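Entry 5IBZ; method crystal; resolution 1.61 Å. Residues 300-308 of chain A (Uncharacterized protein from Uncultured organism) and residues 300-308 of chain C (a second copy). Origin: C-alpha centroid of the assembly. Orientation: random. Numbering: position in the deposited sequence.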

# COMPACT_ATOMS: atom_id res chain seq x y z
N PHE A 300 -25.42 22.76 -14.67
CA PHE A 300 -24.06 23.29 -14.83
C PHE A 300 -23.23 22.35 -15.70
O PHE A 300 -23.67 21.24 -16.03
CB PHE A 300 -23.40 23.48 -13.46
CG PHE A 300 -23.59 22.32 -12.55
CD1 PHE A 300 -22.73 21.25 -12.57
CD2 PHE A 300 -24.66 22.28 -11.68
CE1 PHE A 300 -22.94 20.15 -11.71
CE2 PHE A 300 -24.86 21.20 -10.83
CZ PHE A 300 -24.01 20.14 -10.87
N PHE A 301 -22.05 22.79 -16.09
CA PHE A 301 -21.07 21.94 -16.74
C PHE A 301 -20.35 21.17 -15.65
O PHE A 301 -19.95 21.75 -14.64
CB PHE A 301 -20.11 22.77 -17.58
CG PHE A 301 -19.02 21.98 -18.25
CD1 PHE A 301 -17.83 21.68 -17.59
CD2 PHE A 301 -19.17 21.56 -19.57
CE1 PHE A 301 -16.82 20.96 -18.24
CE2 PHE A 301 -18.17 20.84 -20.20
CZ PHE A 301 -17.00 20.55 -19.53
N LEU A 302 -20.24 19.86 -15.83
CA LEU A 302 -19.60 18.98 -14.84
C LEU A 302 -18.42 18.24 -15.45
O LEU A 302 -18.58 17.54 -16.44
CB LEU A 302 -20.63 17.99 -14.27
CG LEU A 302 -20.13 16.96 -13.25
CD1 LEU A 302 -19.56 17.64 -12.02
CD2 LEU A 302 -21.27 16.07 -12.87
N ALA A 303 -17.24 18.43 -14.87
CA ALA A 303 -16.07 17.68 -15.26
C ALA A 303 -15.83 16.64 -14.16
O ALA A 303 -15.20 16.95 -13.12
CB ALA A 303 -14.87 18.59 -15.44
N ALA A 304 -16.38 15.45 -14.37
CA ALA A 304 -16.33 14.36 -13.38
C ALA A 304 -15.69 13.11 -13.99
O ALA A 304 -16.11 11.96 -13.71
CB ALA A 304 -17.73 14.05 -12.84
N GLN A 305 -14.66 13.31 -14.79
CA GLN A 305 -13.98 12.20 -15.42
C GLN A 305 -13.31 11.32 -14.35
O GLN A 305 -12.79 11.82 -13.36
CB GLN A 305 -12.96 12.72 -16.45
CG GLN A 305 -11.73 13.42 -15.89
CD GLN A 305 -11.90 14.93 -15.66
OE1 GLN A 305 -12.98 15.44 -15.35
NE2 GLN A 305 -10.78 15.66 -15.81
N PRO A 306 -13.33 10.00 -14.55
CA PRO A 306 -12.57 9.11 -13.68
C PRO A 306 -11.10 9.13 -14.03
O PRO A 306 -10.73 9.62 -15.09
CB PRO A 306 -13.17 7.75 -13.98
CG PRO A 306 -13.50 7.81 -15.43
CD PRO A 306 -13.88 9.27 -15.72
N LEU A 307 -10.26 8.59 -13.16
CA LEU A 307 -8.89 8.30 -13.55
C LEU A 307 -8.87 7.15 -14.54
O LEU A 307 -9.77 6.31 -14.57
CB LEU A 307 -8.03 7.94 -12.34
CG LEU A 307 -7.89 9.02 -11.28
CD1 LEU A 307 -7.10 8.48 -10.15
CD2 LEU A 307 -7.24 10.26 -11.87
N TYR A 308 -7.81 7.10 -15.35
CA TYR A 308 -7.65 6.08 -16.37
C TYR A 308 -6.97 4.89 -15.72
O TYR A 308 -5.73 4.81 -15.65
CB TYR A 308 -6.84 6.65 -17.55
CG TYR A 308 -6.56 5.72 -18.71
CD1 TYR A 308 -7.13 4.46 -18.80
CD2 TYR A 308 -5.69 6.11 -19.71
CE1 TYR A 308 -6.84 3.61 -19.86
CE2 TYR A 308 -5.40 5.27 -20.77
CZ TYR A 308 -5.98 4.03 -20.84
OH TYR A 308 -5.70 3.18 -21.90
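Chain C (300-308) FFLAAQPLY

Chain C meets chain A through the same four residues in each copy, 301, 303, 305 and 307, and the contact is close to symmetric: each of these residues sits against its own counterpart, and 303 also touches 305 of the other copy. The end-to-end directions, taken from CA 301 to CA 307 in each copy, are 53° apart, so the two segments run in broadly the same sense but at a clear angle. In both copies residues 300-303 are strand, entering from earlier in the chain, and the rest is loop or turn. The backbone torsions of the two copies agree closely.

F300(A) takes no part; its side chain is out of reach of the other stretch, as is that of F300(C). F301(A) points toward the other copy with chi1 in t, and F301(C) does the same. CE1 of F301(A) lies 3.9 Å from CE1 of F301(C). The ring centroids of F301(A) and F301(C) are 5.4 Å apart, with planes at 70°, an oblique aromatic pair. L302(A) and L302(C) are again out of reach, which fits the alternation of side chains along an extended strand.

A303(A) points toward A303(C). The CA atoms of A303(A) and A303(C) are 6.7 Å apart, and CB of A303(A) is 4.0 Å from CB of A303(C), so the two methyl groups are in van der Waals contact. A304(A) has phi/psi of -124/40, off the extended values before it, and its CB points away; A304(C) matches it.

Q305(A) is extended again, at -64/143, and points toward chain C. It has the largest covered area in its stretch, and Q305(C) likewise in its own. The two side-chain amides pair reciprocally. NE2 of Q305(C) donates to OE1 of Q305(A) at 3.1 Å, and NE2 of Q305(A) donates to OE1 of Q305(C) at 3.2 Å. Both N-H...acceptor angles are 143°, so the bonds are somewhat bent. Each amide thus serves as donor and acceptor at once, giving polar groups partners within a buried contact. NE2 of Q305(A) also lies 3.1 Å from O of A303(C), and NE2 of Q305(C) lies 3.1 Å from O of A303(A).

P306(A) and P306(C) do not reach across. L307(A) leaves its backbone sideways, but the end of its side chain comes nearer, with chi1 in m and chi2 in t. CD1 of L307(A) is 4.2 Å from CD1 of L307(C), although the CA atoms of L307(A) and L307(C) are 9.7 Å apart. Y308(A) and Y308(C) are out of reach. The two stretches together bury 302 Å².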

# COMPACT_ATOMS: atom_id res chain seq x y z
N PHE C 300 -7.80 24.57 -26.86
CA PHE C 300 -8.93 23.76 -26.45
C PHE C 300 -9.32 24.07 -25.01
O PHE C 300 -8.57 24.73 -24.29
CB PHE C 300 -8.60 22.26 -26.61
CG PHE C 300 -7.26 21.87 -26.08
CD1 PHE C 300 -7.08 21.55 -24.76
CD2 PHE C 300 -6.15 21.88 -26.91
CE1 PHE C 300 -5.81 21.21 -24.27
CE2 PHE C 300 -4.90 21.56 -26.45
CZ PHE C 300 -4.72 21.23 -25.13
N PHE C 301 -10.50 23.63 -24.59
CA PHE C 301 -10.84 23.62 -23.19
C PHE C 301 -10.17 22.44 -22.52
O PHE C 301 -10.21 21.32 -23.03
CB PHE C 301 -12.35 23.56 -23.02
CG PHE C 301 -12.82 23.54 -21.61
CD1 PHE C 301 -12.94 22.34 -20.92
CD2 PHE C 301 -13.17 24.71 -20.98
CE1 PHE C 301 -13.42 22.32 -19.62
CE2 PHE C 301 -13.64 24.69 -19.67
CZ PHE C 301 -13.75 23.49 -19.00
N LEU C 302 -9.57 22.67 -21.37
CA LEU C 302 -8.83 21.63 -20.67
C LEU C 302 -9.38 21.44 -19.26
O LEU C 302 -9.46 22.39 -18.51
CB LEU C 302 -7.34 21.98 -20.63
CG LEU C 302 -6.46 21.00 -19.84
CD1 LEU C 302 -6.44 19.64 -20.47
CD2 LEU C 302 -5.02 21.50 -19.71
N ALA C 303 -9.82 20.23 -18.93
CA ALA C 303 -10.19 19.89 -17.57
C ALA C 303 -9.08 19.03 -16.98
O ALA C 303 -9.05 17.81 -17.19
CB ALA C 303 -11.54 19.14 -17.51
N ALA C 304 -8.16 19.67 -16.26
CA ALA C 304 -6.99 18.99 -15.71
C ALA C 304 -6.89 19.22 -14.21
O ALA C 304 -5.81 19.39 -13.66
CB ALA C 304 -5.72 19.47 -16.43
N GLN C 305 -8.02 19.14 -13.53
CA GLN C 305 -8.03 19.33 -12.08
C GLN C 305 -7.27 18.20 -11.38
O GLN C 305 -7.28 17.05 -11.82
CB GLN C 305 -9.48 19.42 -11.56
CG GLN C 305 -10.26 18.11 -11.67
CD GLN C 305 -11.00 17.91 -12.98
OE1 GLN C 305 -10.56 18.31 -14.06
NE2 GLN C 305 -12.14 17.23 -12.90
N PRO C 306 -6.57 18.53 -10.27
CA PRO C 306 -5.93 17.50 -9.48
C PRO C 306 -6.94 16.81 -8.57
O PRO C 306 -8.04 17.32 -8.42
CB PRO C 306 -4.92 18.29 -8.65
CG PRO C 306 -5.61 19.59 -8.39
CD PRO C 306 -6.43 19.86 -9.65
N LEU C 307 -6.58 15.68 -7.98
CA LEU C 307 -7.36 15.16 -6.87
C LEU C 307 -7.22 16.08 -5.67
O LEU C 307 -6.22 16.78 -5.50
CB LEU C 307 -6.92 13.75 -6.51
CG LEU C 307 -7.12 12.68 -7.60
CD1 LEU C 307 -6.63 11.35 -7.11
CD2 LEU C 307 -8.57 12.54 -8.07
N TYR C 308 -8.22 16.06 -4.80
CA TYR C 308 -8.21 16.87 -3.61
C TYR C 308 -7.48 16.10 -2.52
O TYR C 308 -8.09 15.31 -1.81
CB TYR C 308 -9.66 17.20 -3.22
CG TYR C 308 -9.88 18.03 -1.98
CD1 TYR C 308 -8.82 18.54 -1.24
CD2 TYR C 308 -11.17 18.26 -1.52
CE1 TYR C 308 -9.04 19.27 -0.09
CE2 TYR C 308 -11.40 19.01 -0.36
CZ TYR C 308 -10.33 19.49 0.35
OH TYR C 308 -10.53 20.22 1.52